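Side-chain contacts in CysE, serine acetyltransferase (Brucella abortus, PDB 4HZD), which probably catalyses transfer of an acetyl group from acetyl-coenzyme A to L-serine, the first step of cysteine biosynthesis from serine: residues A[18-21]-A[22-26]; A[40-43]-A[44-48]. All coordinates share one frame; numbering follows the deposited sequence.

Contact 1 (A[18-21]-A[22-26]); sequences PIWH and SIRAE
The carbonyl oxygen of P18 is gripped twice by one residue, for S22 gives it hydrogen bonds from both its hydroxyl and its backbone amide. S22 OG lies 2.6 Å from P18 O, while S22 N completes an ordinary i to i+4 hydrogen bond of 3.0 Å to P18 O; the two donors approach from opposite faces of the carbonyl plane. This is the first turn of helix 18-33 in the all-helical N-terminal part of the protein, and it illustrates how a serine within a helix can turn its hydroxyl back on the preceding turn. A first torsion of -44° sets OG anti to the carbonyl carbon and beside the backbone N, leaning back toward P18 O. Further round the helix, I19 and I23 lie side by side and point the same way, with I19 CG2 against I23 CD1 at 3.8 Å. Both reach L51 of helix 51-63 and F108, so this flank faces the protein interior. The aliphatic part of R24 lies over one face of W20: R24 CG stands 3.6 Å from the centroid of the W20 six-membered ring, a CH-pi contact almost on the ring normal. A bend at the third torsion of R24 (67°) then carries its guanidinium past the ring, the two planes 65° apart, and NH2 is hydrogen-bonded to the backbone carbonyl of L46. Near the guanidinium plane, at its edge, W20 CZ2 comes within 3.2 Å of R24 NH1.

Contact 2 (A[40-43]-A[44-48]); sequences FLYA and TILNQ
L46 packs back onto Y42, one turn earlier, and can be traced outward from its backbone. L46 CB sits 3.9 Å from Y42 CD2, near the base of the ring; CG passes by L41 O; and CD1 ends over one face of the ring, 3.8 Å from the Y42 centroid in a CH-pi contact displaced toward the rim. The closest ring atom to that methyl is Y42 CE1, 3.5 Å from L46 CD1. CG beside the backbone N and CD1 extended from CA (chi2 161°) bring that one methyl over the ring. At the ring edge lies N47 OD1, 3.6 Å from Y42 CD2, with the amide plane turned 73° from the ring. N47 ND2 hydrogen-bonds to Q75 OE1 of a second subunit, and Y42 itself packs on P35 of a third.

Over 44-46 the helix widens into a pi-type turn. L41 O accepts from both I45 N and L46 N, the former from above the carbonyl plane and the latter within it. Y42 O then takes N47 N, an i to i+5 hydrogen bond, at 2.7 Å. A43 O is reached instead by a side chain: Q48, bent at its second torsion (-76°), folds back to place NE2 2.9 Å from A43 O, a hydrogen bond. Q75 NE2 of the second subunit also hydrogen-bonds to that carbonyl. The F40 ring stacks edge-to-face with Y141 of a fourth subunit.

Contacts 1 and 2 sit on successive helices, 18-33 and 38-46, with centres about 12 Å apart. R24 of contact 1 joins them directly: its NH2 lies 2.9 Å from L46 O, a probable hydrogen bond to a backbone carbonyl in the pi-type turn of contact 2. W20 CZ2 packs 3.4 Å from Q48 O beside it, and I45 fills in against W20 and I23. Contact 1 touches no other chain of the assembly, whereas contact 2 meets three neighbouring subunits. Neither includes any residue of the coenzyme A pocket, which is formed in the left-handed beta-helix; both belong to the helical N-terminal part.

Contact 1 (A[18-21]-A[22-26])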
ATOM      1  N   PRO A  18      28.683  -5.815 -21.991  1.00 27.96           N
ATOM      2  CA  PRO A  18      28.315  -7.206 -21.724  1.00 28.35           C
ATOM      3  C   PRO A  18      27.574  -7.401 -20.401  1.00 26.76           C
ATOM      4  O   PRO A  18      26.841  -8.395 -20.267  1.00 29.42           O
ATOM      5  CB  PRO A  18      29.669  -7.950 -21.705  1.00 29.88           C
ATOM      6  CG  PRO A  18      30.674  -6.880 -21.432  1.00 29.57           C
ATOM      7  CD  PRO A  18      30.145  -5.675 -22.160  1.00 28.38           C
ATOM      8  N   ILE A  19      27.754  -6.484 -19.441  1.00 25.79           N
ATOM      9  CA  ILE A  19      27.089  -6.620 -18.134  1.00 25.32           C
ATOM     10  C   ILE A  19      25.579  -6.474 -18.325  1.00 25.47           C
ATOM     11  O   ILE A  19      24.833  -7.342 -17.903  1.00 24.85           O
ATOM     12  CB  ILE A  19      27.646  -5.666 -17.031  1.00 25.42           C
ATOM     13  CG1 ILE A  19      29.092  -6.043 -16.627  1.00 28.78           C
ATOM     14  CG2 ILE A  19      26.755  -5.696 -15.778  1.00 24.61           C
ATOM     15  CD1 ILE A  19      29.863  -4.939 -15.868  1.00 27.28           C
ATOM     16  N   TRP A  20      25.140  -5.405 -18.996  1.00 25.43           N
ATOM     17  CA  TRP A  20      23.690  -5.196 -19.278  1.00 25.25           C
ATOM     18  C   TRP A  20      23.086  -6.281 -20.127  1.00 25.64           C
ATOM     19  O   TRP A  20      21.944  -6.727 -19.890  1.00 26.63           O
ATOM     20  CB  TRP A  20      23.512  -3.857 -19.964  1.00 25.43           C
ATOM     21  CG  TRP A  20      22.101  -3.445 -20.341  1.00 25.59           C
ATOM     22  CD1 TRP A  20      21.699  -2.858 -21.531  1.00 28.00           C
ATOM     23  CD2 TRP A  20      20.869  -3.537 -19.518  1.00 25.50           C
ATOM     24  NE1 TRP A  20      20.350  -2.562 -21.509  1.00 28.53           N
ATOM     25  CE2 TRP A  20      19.792  -2.948 -20.329  1.00 27.15           C
ATOM     26  CE3 TRP A  20      20.566  -4.028 -18.239  1.00 25.83           C
ATOM     27  CZ2 TRP A  20      18.484  -2.862 -19.860  1.00 27.25           C
ATOM     28  CZ3 TRP A  20      19.252  -3.928 -17.774  1.00 25.21           C
ATOM     29  CH2 TRP A  20      18.227  -3.381 -18.578  1.00 24.61           C
ATOM     30  N   HIS A  21      23.809  -6.705 -21.161  1.00 27.18           N
ATOM     31  CA  HIS A  21      23.259  -7.738 -22.040  1.00 29.31           C
ATOM     32  C   HIS A  21      23.108  -9.048 -21.333  1.00 26.69           C
ATOM     33  O   HIS A  21      22.093  -9.725 -21.520  1.00 26.51           O
ATOM     34  CB  HIS A  21      24.063  -7.893 -23.346  1.00 32.48           C
ATOM     35  CG  HIS A  21      24.063  -6.651 -24.197  1.00 35.34           C
ATOM     36  ND1 HIS A  21      25.202  -6.057 -24.611  1.00 38.55           N
ATOM     37  CD2 HIS A  21      23.007  -5.861 -24.672  1.00 36.93           C
ATOM     38  CE1 HIS A  21      24.894  -4.952 -25.331  1.00 40.81           C
ATOM     39  NE2 HIS A  21      23.556  -4.829 -25.361  1.00 38.28           N
ATOM     40  N   SER A  22      24.086  -9.443 -20.519  1.00 26.52           N
ATOM     41  CA  SER A  22      23.918 -10.687 -19.744  1.00 25.53           C
ATOM     42  C   SER A  22      22.749 -10.575 -18.778  1.00 23.39           C
ATOM     43  O   SER A  22      22.004 -11.537 -18.597  1.00 25.99           O
ATOM     44  CB  SER A  22      25.161 -11.071 -18.936  1.00 27.44           C
ATOM     45  OG  SER A  22      26.294 -10.914 -19.732  1.00 36.97           O
ATOM     46  N   ILE A  23      22.614  -9.419 -18.124  1.00 23.12           N
ATOM     47  CA  ILE A  23      21.508  -9.230 -17.195  1.00 20.82           C
ATOM     48  C   ILE A  23      20.153  -9.351 -17.924  1.00 21.11           C
ATOM     49  O   ILE A  23      19.267 -10.001 -17.425  1.00 22.94           O
ATOM     50  CB  ILE A  23      21.606  -7.896 -16.414  1.00 20.38           C
ATOM     51  CG1 ILE A  23      22.687  -8.016 -15.332  1.00 19.93           C
ATOM     52  CG2 ILE A  23      20.245  -7.517 -15.780  1.00 20.44           C
ATOM     53  CD1 ILE A  23      23.173  -6.665 -14.813  1.00 21.59           C
ATOM     54  N   ARG A  24      20.017  -8.754 -19.100  1.00 21.41           N
ATOM     55  CA  ARG A  24      18.771  -8.879 -19.880  1.00 23.37           C
ATOM     56  C   ARG A  24      18.453 -10.359 -20.232  1.00 23.34           C
ATOM     57  O   ARG A  24      17.314 -10.808 -20.091  1.00 21.33           O
ATOM     58  CB  ARG A  24      18.841  -8.026 -21.149  1.00 23.75           C
ATOM     59  CG  ARG A  24      18.838  -6.511 -20.897  1.00 24.13           C
ATOM     60  CD  ARG A  24      18.573  -5.771 -22.235  1.00 23.65           C
ATOM     61  NE  ARG A  24      17.212  -6.019 -22.721  1.00 23.29           N
ATOM     62  CZ  ARG A  24      16.121  -5.412 -22.262  1.00 25.27           C
ATOM     63  NH1 ARG A  24      16.203  -4.526 -21.281  1.00 28.33           N
ATOM     64  NH2 ARG A  24      14.938  -5.685 -22.783  1.00 28.82           N
ATOM     65  N   ALA A  25      19.467 -11.098 -20.684  1.00 23.94           N
ATOM     66  CA  ALA A  25      19.294 -12.518 -21.012  1.00 25.13           C
ATOM     67  C   ALA A  25      18.903 -13.364 -19.782  1.00 25.83           C
ATOM     68  O   ALA A  25      18.001 -14.234 -19.837  1.00 27.87           O
ATOM     69  CB  ALA A  25      20.566 -13.047 -21.650  1.00 24.04           C
ATOM     70  N   GLU A  26      19.607 -13.134 -18.680  1.00 27.99           N
ATOM     71  CA  GLU A  26      19.349 -13.834 -17.411  1.00 27.57           C
ATOM     72  C   GLU A  26      17.930 -13.540 -16.901  1.00 28.15           C
ATOM     73  O   GLU A  26      17.263 -14.429 -16.352  1.00 27.59           O
ATOM     74  CB  GLU A  26      20.401 -13.443 -16.356  1.00 30.65           C
ATOM     75  CG  GLU A  26      21.823 -14.030 -16.547  1.00 33.54           C
ATOM     76  CD  GLU A  26      22.937 -13.173 -15.906  1.00 35.42           C
ATOM     77  OE1 GLU A  26      22.646 -12.248 -15.115  1.00 32.34           O
ATOM     78  OE2 GLU A  26      24.141 -13.397 -16.201  1.00 39.08           O
TER

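Contact 2 (A[40-43]-A[44-48])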
ATOM      1  N   PHE A  40       7.795  -8.745 -11.688  1.00 21.97           N
ATOM      2  CA  PHE A  40       9.040  -8.263 -11.058  1.00 21.99           C
ATOM      3  C   PHE A  40      10.179  -8.060 -12.053  1.00 20.29           C
ATOM      4  O   PHE A  40      10.819  -7.008 -12.117  1.00 19.80           O
ATOM      5  CB  PHE A  40       9.457  -9.283  -9.984  1.00 21.44           C
ATOM      6  CG  PHE A  40      10.740  -8.928  -9.250  1.00 21.81           C
ATOM      7  CD1 PHE A  40      10.907  -7.676  -8.651  1.00 20.88           C
ATOM      8  CD2 PHE A  40      11.748  -9.891  -9.088  1.00 20.86           C
ATOM      9  CE1 PHE A  40      12.100  -7.391  -7.969  1.00 21.50           C
ATOM     10  CE2 PHE A  40      12.907  -9.619  -8.386  1.00 21.04           C
ATOM     11  CZ  PHE A  40      13.074  -8.362  -7.809  1.00 21.51           C
ATOM     12  N   LEU A  41      10.433  -9.082 -12.836  1.00 19.74           N
ATOM     13  CA  LEU A  41      11.564  -9.074 -13.727  1.00 21.81           C
ATOM     14  C   LEU A  41      11.367  -8.201 -14.949  1.00 19.65           C
ATOM     15  O   LEU A  41      12.340  -7.638 -15.445  1.00 20.30           O
ATOM     16  CB  LEU A  41      11.925 -10.491 -14.112  1.00 21.68           C
ATOM     17  CG  LEU A  41      12.395 -11.378 -12.956  1.00 22.82           C
ATOM     18  CD1 LEU A  41      12.319 -12.835 -13.373  1.00 21.31           C
ATOM     19  CD2 LEU A  41      13.823 -10.991 -12.572  1.00 24.75           C
ATOM     20  N   TYR A  42      10.127  -8.063 -15.445  1.00 19.56           N
ATOM     21  CA  TYR A  42       9.894  -7.125 -16.562  1.00 19.29           C
ATOM     22  C   TYR A  42       9.930  -5.680 -16.121  1.00 18.45           C
ATOM     23  O   TYR A  42      10.521  -4.837 -16.787  1.00 19.11           O
ATOM     24  CB  TYR A  42       8.561  -7.433 -17.292  1.00 20.79           C
ATOM     25  CG  TYR A  42       8.790  -8.429 -18.428  1.00 20.99           C
ATOM     26  CD1 TYR A  42       9.140  -9.743 -18.140  1.00 22.28           C
ATOM     27  CD2 TYR A  42       8.715  -8.047 -19.757  1.00 22.48           C
ATOM     28  CE1 TYR A  42       9.395 -10.662 -19.125  1.00 23.16           C
ATOM     29  CE2 TYR A  42       8.949  -8.977 -20.783  1.00 23.13           C
ATOM     30  CZ  TYR A  42       9.283 -10.275 -20.448  1.00 24.37           C
ATOM     31  OH  TYR A  42       9.538 -11.241 -21.366  1.00 24.66           O
ATOM     32  N   ALA A  43       9.299  -5.394 -14.971  1.00 19.70           N
ATOM     33  CA  ALA A  43       9.220  -4.004 -14.499  1.00 19.92           C
ATOM     34  C   ALA A  43      10.587  -3.532 -14.031  1.00 20.64           C
ATOM     35  O   ALA A  43      10.909  -2.323 -14.109  1.00 21.25           O
ATOM     36  CB  ALA A  43       8.214  -3.882 -13.380  1.00 21.21           C
ATOM     37  N   THR A  44      11.402  -4.463 -13.525  1.00 21.10           N
ATOM     38  CA  THR A  44      12.703  -4.016 -13.047  1.00 22.40           C
ATOM     39  C   THR A  44      13.862  -4.107 -14.050  1.00 22.47           C
ATOM     40  O   THR A  44      14.765  -3.299 -13.968  1.00 23.63           O
ATOM     41  CB  THR A  44      13.087  -4.360 -11.558  1.00 26.56           C
ATOM     42  OG1 THR A  44      14.450  -4.815 -11.410  1.00 30.22           O
ATOM     43  CG2 THR A  44      12.035  -5.077 -10.749  1.00 20.00           C
ATOM     44  N   ILE A  45      13.830  -5.086 -14.957  1.00 21.16           N
ATOM     45  CA  ILE A  45      14.901  -5.238 -15.940  1.00 23.99           C
ATOM     46  C   ILE A  45      14.366  -5.079 -17.375  1.00 23.78           C
ATOM     47  O   ILE A  45      14.817  -4.212 -18.110  1.00 22.54           O
ATOM     48  CB  ILE A  45      15.526  -6.654 -15.865  1.00 22.85           C
ATOM     49  CG1 ILE A  45      16.093  -6.977 -14.459  1.00 25.12           C
ATOM     50  CG2 ILE A  45      16.508  -6.887 -17.008  1.00 21.34           C
ATOM     51  CD1 ILE A  45      17.321  -6.193 -14.056  1.00 26.23           C
ATOM     52  N   LEU A  46      13.451  -5.969 -17.779  1.00 23.65           N
ATOM     53  CA  LEU A  46      13.202  -6.168 -19.219  1.00 24.35           C
ATOM     54  C   LEU A  46      12.525  -4.968 -19.910  1.00 23.98           C
ATOM     55  O   LEU A  46      12.818  -4.688 -21.055  1.00 24.67           O
ATOM     56  CB  LEU A  46      12.517  -7.503 -19.481  1.00 23.86           C
ATOM     57  CG  LEU A  46      13.489  -8.663 -19.223  1.00 26.30           C
ATOM     58  CD1 LEU A  46      12.775  -9.975 -19.022  1.00 26.86           C
ATOM     59  CD2 LEU A  46      14.521  -8.794 -20.342  1.00 26.66           C
ATOM     60  N   ASN A  47      11.667  -4.243 -19.204  1.00 22.48           N
ATOM     61  CA  ASN A  47      11.081  -3.022 -19.758  1.00 24.59           C
ATOM     62  C   ASN A  47      12.026  -1.809 -19.697  1.00 25.73           C
ATOM     63  O   ASN A  47      11.668  -0.757 -20.214  1.00 26.33           O
ATOM     64  CB  ASN A  47       9.762  -2.608 -19.045  1.00 24.06           C
ATOM     65  CG  ASN A  47       8.632  -3.605 -19.226  1.00 25.69           C
ATOM     66  OD1 ASN A  47       8.673  -4.439 -20.116  1.00 22.67           O
ATOM     67  ND2 ASN A  47       7.605  -3.510 -18.372  1.00 22.73           N
ATOM     68  N   GLN A  48      13.175  -1.924 -19.021  1.00 21.19           N
ATOM     69  CA  GLN A  48      14.038  -0.762 -18.827  1.00 23.53           C
ATOM     70  C   GLN A  48      14.932  -0.620 -20.051  1.00 21.73           C
ATOM     71  O   GLN A  48      15.387  -1.623 -20.607  1.00 20.50           O
ATOM     72  CB  GLN A  48      14.890  -0.923 -17.550  1.00 24.34           C
ATOM     73  CG  GLN A  48      14.062  -1.137 -16.281  1.00 22.33           C
ATOM     74  CD  GLN A  48      13.416   0.141 -15.773  1.00 25.10           C
ATOM     75  OE1 GLN A  48      13.700   1.227 -16.269  1.00 23.16           O
ATOM     76  NE2 GLN A  48      12.560   0.020 -14.766  1.00 22.96           N
TER